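Local coordinates for protein endoribonuclease YbeY (PDB 1OZ9) that probably acts as a zinc-dependent, single-strand-specific endoribonuclease in ribosome quality control and in maturation of the 16S rRNA 3' end, at residues K110-Y123 against F135-S147. Numbering follows the deposited sequence.
Sequences KRLIVHGIVHLLGY and FRELENYVLSKLS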
ATOM      1  N   LYS A 110       2.080   3.733   7.220  1.00 16.82           N
ATOM      2  CA  LYS A 110       2.921   4.392   6.223  1.00 18.03           C
ATOM      3  C   LYS A 110       3.768   3.352   5.469  1.00 18.04           C
ATOM      4  O   LYS A 110       3.849   3.351   4.217  1.00 18.87           O
ATOM      5  CB  LYS A 110       3.846   5.418   6.891  1.00 17.48           C
ATOM      6  CG  LYS A 110       4.803   6.146   5.909  1.00 20.97           C
ATOM      7  CD  LYS A 110       5.668   7.194   6.628  1.00 26.49           C
ATOM      8  CE  LYS A 110       6.739   6.544   7.464  1.00 30.13           C
ATOM      9  NZ  LYS A 110       7.558   7.533   8.252  1.00 32.95           N
ATOM     10  N   ARG A 111       4.363   2.448   6.225  1.00 17.66           N
ATOM     11  CA  ARG A 111       5.210   1.410   5.647  1.00 18.45           C
ATOM     12  C   ARG A 111       4.415   0.447   4.763  1.00 18.19           C
ATOM     13  O   ARG A 111       4.912  -0.023   3.722  1.00 18.72           O
ATOM     14  CB  ARG A 111       5.935   0.653   6.749  1.00 17.26           C
ATOM     15  CG  ARG A 111       7.129   1.444   7.360  1.00 21.49           C
ATOM     16  CD  ARG A 111       7.848   0.692   8.485  1.00 22.42           C
ATOM     17  NE  ARG A 111       8.695   1.527   9.338  1.00 26.36           N
ATOM     18  CZ  ARG A 111       9.611   1.036  10.208  1.00 30.92           C
ATOM     19  NH1 ARG A 111       9.813  -0.279  10.303  1.00 31.17           N
ATOM     20  NH2 ARG A 111      10.335   1.857  10.983  1.00 29.77           N
ATOM     21  N   LEU A 112       3.190   0.160   5.169  1.00 17.37           N
ATOM     22  CA  LEU A 112       2.338  -0.733   4.425  1.00 16.79           C
ATOM     23  C   LEU A 112       1.855  -0.067   3.139  1.00 17.67           C
ATOM     24  O   LEU A 112       1.662  -0.741   2.130  1.00 16.54           O
ATOM     25  CB  LEU A 112       1.136  -1.184   5.273  1.00 17.28           C
ATOM     26  CG  LEU A 112       1.511  -2.198   6.369  1.00 17.34           C
ATOM     27  CD1 LEU A 112       0.363  -2.411   7.331  1.00 18.52           C
ATOM     28  CD2 LEU A 112       1.966  -3.577   5.791  1.00 17.54           C
ATOM     29  N   ILE A 113       1.630   1.246   3.175  1.00 16.54           N
ATOM     30  CA  ILE A 113       1.252   1.957   1.943  1.00 17.13           C
ATOM     31  C   ILE A 113       2.357   1.845   0.916  1.00 17.51           C
ATOM     32  O   ILE A 113       2.112   1.548  -0.251  1.00 17.92           O
ATOM     33  CB  ILE A 113       1.009   3.432   2.252  1.00 16.57           C
ATOM     34  CG1 ILE A 113      -0.331   3.570   2.963  1.00 16.54           C
ATOM     35  CG2 ILE A 113       0.989   4.284   0.955  1.00 18.49           C
ATOM     36  CD1 ILE A 113      -0.517   4.931   3.651  1.00 17.55           C
ATOM     37  N   VAL A 114       3.588   2.075   1.350  1.00 17.38           N
ATOM     38  CA  VAL A 114       4.742   1.966   0.436  1.00 16.66           C
ATOM     39  C   VAL A 114       4.859   0.545  -0.062  1.00 17.16           C
ATOM     40  O   VAL A 114       5.029   0.307  -1.272  1.00 17.11           O
ATOM     41  CB  VAL A 114       6.033   2.430   1.146  1.00 16.10           C
ATOM     42  CG1 VAL A 114       7.294   2.242   0.262  1.00 15.06           C
ATOM     43  CG2 VAL A 114       5.862   3.918   1.531  1.00 16.91           C
ATOM     44  N   HIS A 115       4.742  -0.412   0.851  1.00 16.25           N
ATOM     45  CA  HIS A 115       4.864  -1.812   0.451  1.00 17.34           C
ATOM     46  C   HIS A 115       3.801  -2.124  -0.619  1.00 16.59           C
ATOM     47  O   HIS A 115       4.096  -2.748  -1.646  1.00 16.45           O
ATOM     48  CB  HIS A 115       4.689  -2.706   1.673  1.00 17.58           C
ATOM     49  CG  HIS A 115       5.020  -4.144   1.429  1.00 19.66           C
ATOM     50  ND1 HIS A 115       6.300  -4.646   1.558  1.00 18.10           N
ATOM     51  CD2 HIS A 115       4.234  -5.190   1.079  1.00 19.94           C
ATOM     52  CE1 HIS A 115       6.285  -5.945   1.312  1.00 21.83           C
ATOM     53  NE2 HIS A 115       5.047  -6.297   1.004  1.00 21.88           N
ATOM     54  N   GLY A 116       2.571  -1.674  -0.386  1.00 15.83           N
ATOM     55  CA  GLY A 116       1.483  -1.936  -1.329  1.00 15.92           C
ATOM     56  C   GLY A 116       1.699  -1.298  -2.702  1.00 16.86           C
ATOM     57  O   GLY A 116       1.418  -1.903  -3.747  1.00 15.10           O
ATOM     58  N   ILE A 117       2.214  -0.068  -2.702  1.00 16.98           N
ATOM     59  CA  ILE A 117       2.431   0.648  -3.953  1.00 17.83           C
ATOM     60  C   ILE A 117       3.486  -0.066  -4.765  1.00 17.23           C
ATOM     61  O   ILE A 117       3.333  -0.218  -5.982  1.00 18.95           O
ATOM     62  CB  ILE A 117       2.828   2.101  -3.703  1.00 18.07           C
ATOM     63  CG1 ILE A 117       1.611   2.846  -3.162  1.00 18.06           C
ATOM     64  CG2 ILE A 117       3.315   2.793  -5.021  1.00 18.68           C
ATOM     65  CD1 ILE A 117       1.900   4.250  -2.720  1.00 16.98           C
ATOM     66  N   VAL A 118       4.570  -0.476  -4.123  1.00 15.70           N
ATOM     67  CA  VAL A 118       5.630  -1.166  -4.854  1.00 15.95           C
ATOM     68  C   VAL A 118       5.113  -2.467  -5.492  1.00 16.69           C
ATOM     69  O   VAL A 118       5.463  -2.800  -6.638  1.00 16.41           O
ATOM     70  CB  VAL A 118       6.865  -1.446  -3.940  1.00 16.26           C
ATOM     71  CG1 VAL A 118       7.957  -2.262  -4.712  1.00 15.32           C
ATOM     72  CG2 VAL A 118       7.423  -0.097  -3.397  1.00 14.81           C
ATOM     73  N   HIS A 119       4.261  -3.190  -4.771  1.00 16.55           N
ATOM     74  CA  HIS A 119       3.641  -4.392  -5.320  1.00 18.26           C
ATOM     75  C   HIS A 119       2.817  -4.018  -6.532  1.00 18.09           C
ATOM     76  O   HIS A 119       2.770  -4.756  -7.522  1.00 16.34           O
ATOM     77  CB  HIS A 119       2.681  -5.036  -4.322  1.00 19.99           C
ATOM     78  CG  HIS A 119       3.312  -6.079  -3.471  1.00 23.06           C
ATOM     79  ND1 HIS A 119       3.584  -7.348  -3.925  1.00 25.66           N
ATOM     80  CD2 HIS A 119       3.733  -6.035  -2.182  1.00 26.06           C
ATOM     81  CE1 HIS A 119       4.150  -8.047  -2.954  1.00 28.45           C
ATOM     82  NE2 HIS A 119       4.243  -7.274  -1.882  1.00 27.67           N
ATOM     83  N   LEU A 120       2.132  -2.886  -6.435  1.00 18.45           N
ATOM     84  CA  LEU A 120       1.242  -2.453  -7.518  1.00 19.62           C
ATOM     85  C   LEU A 120       1.992  -2.115  -8.794  1.00 19.98           C
ATOM     86  O   LEU A 120       1.422  -2.177  -9.889  1.00 19.85           O
ATOM     87  CB  LEU A 120       0.466  -1.197  -7.114  1.00 20.68           C
ATOM     88  CG  LEU A 120      -0.980  -1.243  -6.680  1.00 23.51           C
ATOM     89  CD1 LEU A 120      -1.539   0.198  -6.704  1.00 25.94           C
ATOM     90  CD2 LEU A 120      -1.798  -2.125  -7.583  1.00 23.94           C
ATOM     91  N   LEU A 121       3.256  -1.728  -8.648  1.00 19.19           N
ATOM     92  CA  LEU A 121       4.081  -1.409  -9.787  1.00 19.19           C
ATOM     93  C   LEU A 121       4.659  -2.679 -10.400  1.00 19.11           C
ATOM     94  O   LEU A 121       5.450  -2.618 -11.346  1.00 18.59           O
ATOM     95  CB  LEU A 121       5.203  -0.450  -9.406  1.00 19.53           C
ATOM     96  CG  LEU A 121       4.630   0.895  -8.953  1.00 22.31           C
ATOM     97  CD1 LEU A 121       5.767   1.800  -8.547  1.00 23.39           C
ATOM     98  CD2 LEU A 121       3.744   1.533 -10.066  1.00 23.25           C
ATOM     99  N   GLY A 122       4.292  -3.832  -9.856  1.00 18.08           N
ATOM    100  CA  GLY A 122       4.703  -5.084 -10.473  1.00 17.90           C
ATOM    101  C   GLY A 122       5.950  -5.755  -9.925  1.00 18.38           C
ATOM    102  O   GLY A 122       6.557  -6.582 -10.595  1.00 16.79           O
ATOM    103  N   TYR A 123       6.337  -5.424  -8.704  1.00 18.78           N
ATOM    104  CA  TYR A 123       7.484  -6.097  -8.084  1.00 20.46           C
ATOM    105  C   TYR A 123       6.919  -7.072  -7.066  1.00 21.50           C
ATOM    106  O   TYR A 123       5.852  -6.834  -6.511  1.00 21.53           O
ATOM    107  CB  TYR A 123       8.375  -5.080  -7.363  1.00 20.45           C
ATOM    108  CG  TYR A 123       9.011  -4.044  -8.276  1.00 21.34           C
ATOM    109  CD1 TYR A 123       8.264  -2.990  -8.788  1.00 22.88           C
ATOM    110  CD2 TYR A 123      10.352  -4.124  -8.625  1.00 23.43           C
ATOM    111  CE1 TYR A 123       8.835  -2.056  -9.627  1.00 22.57           C
ATOM    112  CE2 TYR A 123      10.938  -3.182  -9.470  1.00 23.21           C
ATOM    113  CZ  TYR A 123      10.169  -2.152  -9.950  1.00 23.56           C
ATOM    114  OH  TYR A 123      10.729  -1.211 -10.775  1.00 22.48           O
ATOM    115  N   PHE A 135      12.796  -5.372  -5.208  1.00 17.45           N
ATOM    116  CA  PHE A 135      11.633  -4.904  -4.466  1.00 17.07           C
ATOM    117  C   PHE A 135      12.091  -4.066  -3.276  1.00 16.99           C
ATOM    118  O   PHE A 135      11.614  -2.952  -3.044  1.00 15.68           O
ATOM    119  CB  PHE A 135      10.802  -6.087  -3.954  1.00 17.15           C
ATOM    120  CG  PHE A 135       9.527  -5.674  -3.260  1.00 18.18           C
ATOM    121  CD1 PHE A 135       8.283  -5.819  -3.891  1.00 16.03           C
ATOM    122  CD2 PHE A 135       9.561  -5.145  -1.987  1.00 18.50           C
ATOM    123  CE1 PHE A 135       7.107  -5.451  -3.253  1.00 18.34           C
ATOM    124  CE2 PHE A 135       8.371  -4.738  -1.353  1.00 18.12           C
ATOM    125  CZ  PHE A 135       7.157  -4.892  -1.982  1.00 16.96           C
ATOM    126  N   ARG A 136      13.005  -4.637  -2.504  1.00 16.72           N
ATOM    127  CA  ARG A 136      13.496  -3.982  -1.304  1.00 18.03           C
ATOM    128  C   ARG A 136      14.269  -2.711  -1.601  1.00 17.75           C
ATOM    129  O   ARG A 136      14.061  -1.736  -0.931  1.00 17.94           O
ATOM    130  CB  ARG A 136      14.364  -4.936  -0.472  1.00 18.74           C
ATOM    131  CG  ARG A 136      13.569  -6.071   0.185  1.00 21.59           C
ATOM    132  CD  ARG A 136      12.327  -5.668   1.005  1.00 24.50           C
ATOM    133  NE  ARG A 136      11.796  -6.842   1.709  1.00 27.45           N
ATOM    134  CZ  ARG A 136      10.573  -6.952   2.240  1.00 27.98           C
ATOM    135  NH1 ARG A 136       9.711  -5.951   2.170  1.00 25.35           N
ATOM    136  NH2 ARG A 136      10.226  -8.089   2.859  1.00 28.25           N
ATOM    137  N   GLU A 137      15.161  -2.718  -2.587  1.00 18.27           N
ATOM    138  CA  GLU A 137      15.816  -1.457  -2.957  1.00 19.52           C
ATOM    139  C   GLU A 137      14.770  -0.337  -3.256  1.00 19.38           C
ATOM    140  O   GLU A 137      14.875   0.772  -2.735  1.00 18.49           O
ATOM    141  CB  GLU A 137      16.807  -1.672  -4.112  1.00 20.65           C
ATOM    142  CG  GLU A 137      17.974  -2.596  -3.734  1.00 24.58           C
ATOM    143  CD  GLU A 137      19.010  -2.761  -4.833  1.00 30.30           C
ATOM    144  OE1 GLU A 137      18.639  -2.528  -6.017  1.00 33.40           O
ATOM    145  OE2 GLU A 137      20.186  -3.116  -4.513  1.00 31.43           O
ATOM    146  N   LEU A 138      13.712  -0.644  -4.012  1.00 19.02           N
ATOM    147  CA  LEU A 138      12.712   0.386  -4.335  1.00 19.28           C
ATOM    148  C   LEU A 138      11.920   0.841  -3.110  1.00 19.28           C
ATOM    149  O   LEU A 138      11.661   2.026  -2.893  1.00 18.93           O
ATOM    150  CB  LEU A 138      11.746  -0.111  -5.416  1.00 19.87           C
ATOM    151  CG  LEU A 138      10.938   1.012  -6.053  1.00 21.72           C
ATOM    152  CD1 LEU A 138      11.937   2.012  -6.645  1.00 23.48           C
ATOM    153  CD2 LEU A 138      10.035   0.458  -7.142  1.00 21.27           C
ATOM    154  N   GLU A 139      11.540  -0.114  -2.280  1.00 18.48           N
ATOM    155  CA  GLU A 139      10.809   0.195  -1.081  1.00 18.29           C
ATOM    156  C   GLU A 139      11.657   1.067  -0.128  1.00 18.50           C
ATOM    157  O   GLU A 139      11.174   2.063   0.435  1.00 17.43           O
ATOM    158  CB  GLU A 139      10.443  -1.133  -0.436  1.00 18.86           C
ATOM    159  CG  GLU A 139       9.678  -1.031   0.857  1.00 18.72           C
ATOM    160  CD  GLU A 139       9.297  -2.400   1.381  1.00 19.67           C
ATOM    161  OE1 GLU A 139      10.174  -3.291   1.382  1.00 17.41           O
ATOM    162  OE2 GLU A 139       8.134  -2.584   1.790  1.00 18.82           O
ATOM    163  N   ASN A 140      12.916   0.662   0.058  1.00 18.05           N
ATOM    164  CA  ASN A 140      13.848   1.432   0.874  1.00 18.79           C
ATOM    165  C   ASN A 140      14.041   2.856   0.330  1.00 19.10           C
ATOM    166  O   ASN A 140      13.955   3.824   1.077  1.00 18.45           O
ATOM    167  CB  ASN A 140      15.165   0.681   1.009  1.00 17.45           C
ATOM    168  CG  ASN A 140      15.072  -0.420   2.038  1.00 18.64           C
ATOM    169  OD1 ASN A 140      14.083  -0.511   2.739  1.00 21.14           O
ATOM    170  ND2 ASN A 140      16.090  -1.246   2.139  1.00 17.14           N
ATOM    171  N   TYR A 141      14.241   2.979  -0.979  1.00 19.27           N
ATOM    172  CA  TYR A 141      14.339   4.311  -1.588  1.00 19.94           C
ATOM    173  C   TYR A 141      13.116   5.182  -1.274  1.00 19.69           C
ATOM    174  O   TYR A 141      13.259   6.337  -0.885  1.00 19.66           O
ATOM    175  CB  TYR A 141      14.528   4.198  -3.100  1.00 20.38           C
ATOM    176  CG  TYR A 141      14.551   5.527  -3.853  1.00 21.82           C
ATOM    177  CD1 TYR A 141      15.719   6.276  -3.931  1.00 22.19           C
ATOM    178  CD2 TYR A 141      13.408   6.024  -4.478  1.00 22.61           C
ATOM    179  CE1 TYR A 141      15.759   7.478  -4.614  1.00 24.61           C
ATOM    180  CE2 TYR A 141      13.443   7.238  -5.182  1.00 24.54           C
ATOM    181  CZ  TYR A 141      14.619   7.954  -5.239  1.00 25.19           C
ATOM    182  OH  TYR A 141      14.690   9.161  -5.919  1.00 28.57           O
ATOM    183  N   VAL A 142      11.914   4.645  -1.450  1.00 19.44           N
ATOM    184  CA  VAL A 142      10.707   5.440  -1.232  1.00 20.63           C
ATOM    185  C   VAL A 142      10.601   5.827   0.247  1.00 21.54           C
ATOM    186  O   VAL A 142      10.328   6.989   0.584  1.00 21.52           O
ATOM    187  CB  VAL A 142       9.460   4.691  -1.700  1.00 19.99           C
ATOM    188  CG1 VAL A 142       8.204   5.439  -1.281  1.00 19.52           C
ATOM    189  CG2 VAL A 142       9.516   4.510  -3.233  1.00 19.95           C
ATOM    190  N   LEU A 143      10.858   4.860   1.122  1.00 21.99           N
ATOM    191  CA  LEU A 143      10.840   5.135   2.556  1.00 23.83           C
ATOM    192  C   LEU A 143      11.820   6.261   2.895  1.00 24.34           C
ATOM    193  O   LEU A 143      11.494   7.153   3.674  1.00 24.48           O
ATOM    194  CB  LEU A 143      11.178   3.880   3.364  1.00 23.72           C
ATOM    195  CG  LEU A 143      10.082   2.803   3.373  1.00 26.07           C
ATOM    196  CD1 LEU A 143      10.643   1.456   3.903  1.00 26.93           C
ATOM    197  CD2 LEU A 143       8.894   3.260   4.190  1.00 26.42           C
ATOM    198  N   SER A 144      13.012   6.228   2.301  1.00 24.56           N
ATOM    199  CA  SER A 144      13.989   7.265   2.576  1.00 25.64           C
ATOM    200  C   SER A 144      13.465   8.644   2.142  1.00 26.03           C
ATOM    201  O   SER A 144      13.779   9.668   2.759  1.00 24.91           O
ATOM    202  CB  SER A 144      15.331   6.947   1.908  1.00 25.65           C
ATOM    203  OG  SER A 144      15.278   7.198   0.518  1.00 28.01           O
ATOM    204  N   LYS A 145      12.657   8.663   1.088  1.00 26.09           N
ATOM    205  CA  LYS A 145      12.111   9.918   0.588  1.00 26.99           C
ATOM    206  C   LYS A 145      10.977  10.443   1.464  1.00 27.59           C
ATOM    207  O   LYS A 145      10.697  11.652   1.469  1.00 27.97           O
ATOM    208  CB  LYS A 145      11.616   9.750  -0.853  1.00 26.65           C
ATOM    209  CG  LYS A 145      12.720   9.550  -1.865  1.00 27.32           C
ATOM    210  CD  LYS A 145      13.385  10.873  -2.241  1.00 29.82           C
ATOM    211  CE  LYS A 145      14.822  10.647  -2.637  1.00 32.09           C
ATOM    212  NZ  LYS A 145      15.528  11.911  -3.046  1.00 34.13           N
ATOM    213  N   LEU A 146      10.310   9.540   2.178  1.00 27.90           N
ATOM    214  CA  LEU A 146       9.234   9.916   3.087  1.00 28.73           C
ATOM    215  C   LEU A 146       9.784  10.222   4.491  1.00 30.76           C
ATOM    216  O   LEU A 146       9.100  10.819   5.321  1.00 30.64           O
ATOM    217  CB  LEU A 146       8.158   8.824   3.143  1.00 28.38           C
ATOM    218  CG  LEU A 146       7.014   8.881   2.107  1.00 26.98           C
ATOM    219  CD1 LEU A 146       7.526   8.851   0.697  1.00 25.36           C
ATOM    220  CD2 LEU A 146       6.035   7.751   2.345  1.00 25.81           C
ATOM    221  N   SER A 147      11.021   9.815   4.752  1.00 32.62           N
ATOM    222  CA  SER A 147      11.665  10.124   6.027  1.00 35.04           C
ATOM    223  C   SER A 147      12.155  11.554   5.915  1.00 36.51           C
ATOM    224  O   SER A 147      11.776  12.429   6.700  1.00 36.79           O
ATOM    225  CB  SER A 147      12.870   9.221   6.249  1.00 35.04           C
ATOM    226  OG  SER A 147      14.027   9.766   5.616  1.00 35.89           O
TER
HETATM  227  O   HOH W   1       9.851   6.796   6.023  1.00 47.14           O
HETATM  228  O   HOH W   2       7.565  -0.622   3.575  1.00 31.84           O
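H115 and E139 both set CG anti to the backbone N (chi1 -170° and 179°), and with the glutamate chain extended its carboxylate arrives at the edge of the imidazole. H115 ND1 donates to E139 OE2 at 2.8 Å, nearly in the ring plane; a water bound to R111 O also donates to OE2. E139 OE1 takes R136 NH1 at 2.8 Å through its syn lone pair, a salt bridge within helix 129-147. The F135 ring packs against helix 105-120: its edge points at the face of H119, with CE1 3.6 Å from H119 CD2; CZ sits over the rim of one face of H115, the two rings oblique at 55°; and V118 CG1 makes a CH-pi contact 3.7 Å from the F135 centroid. One turn before V118, V114 is a knob among E139, V142, L143 and L146. With alanine at E139 the carboxylate is gone, and the H115 imidazole is likely to turn more freely, while R136 would probably lack its salt-bridge mate. H115, H119 and, in the following loop, H125 are predicted zinc ligands of the HGxxHLxGxDH motif. E139, holding ND1, would thus belong to their second shell, consistent with H115 NE2 being left for zinc.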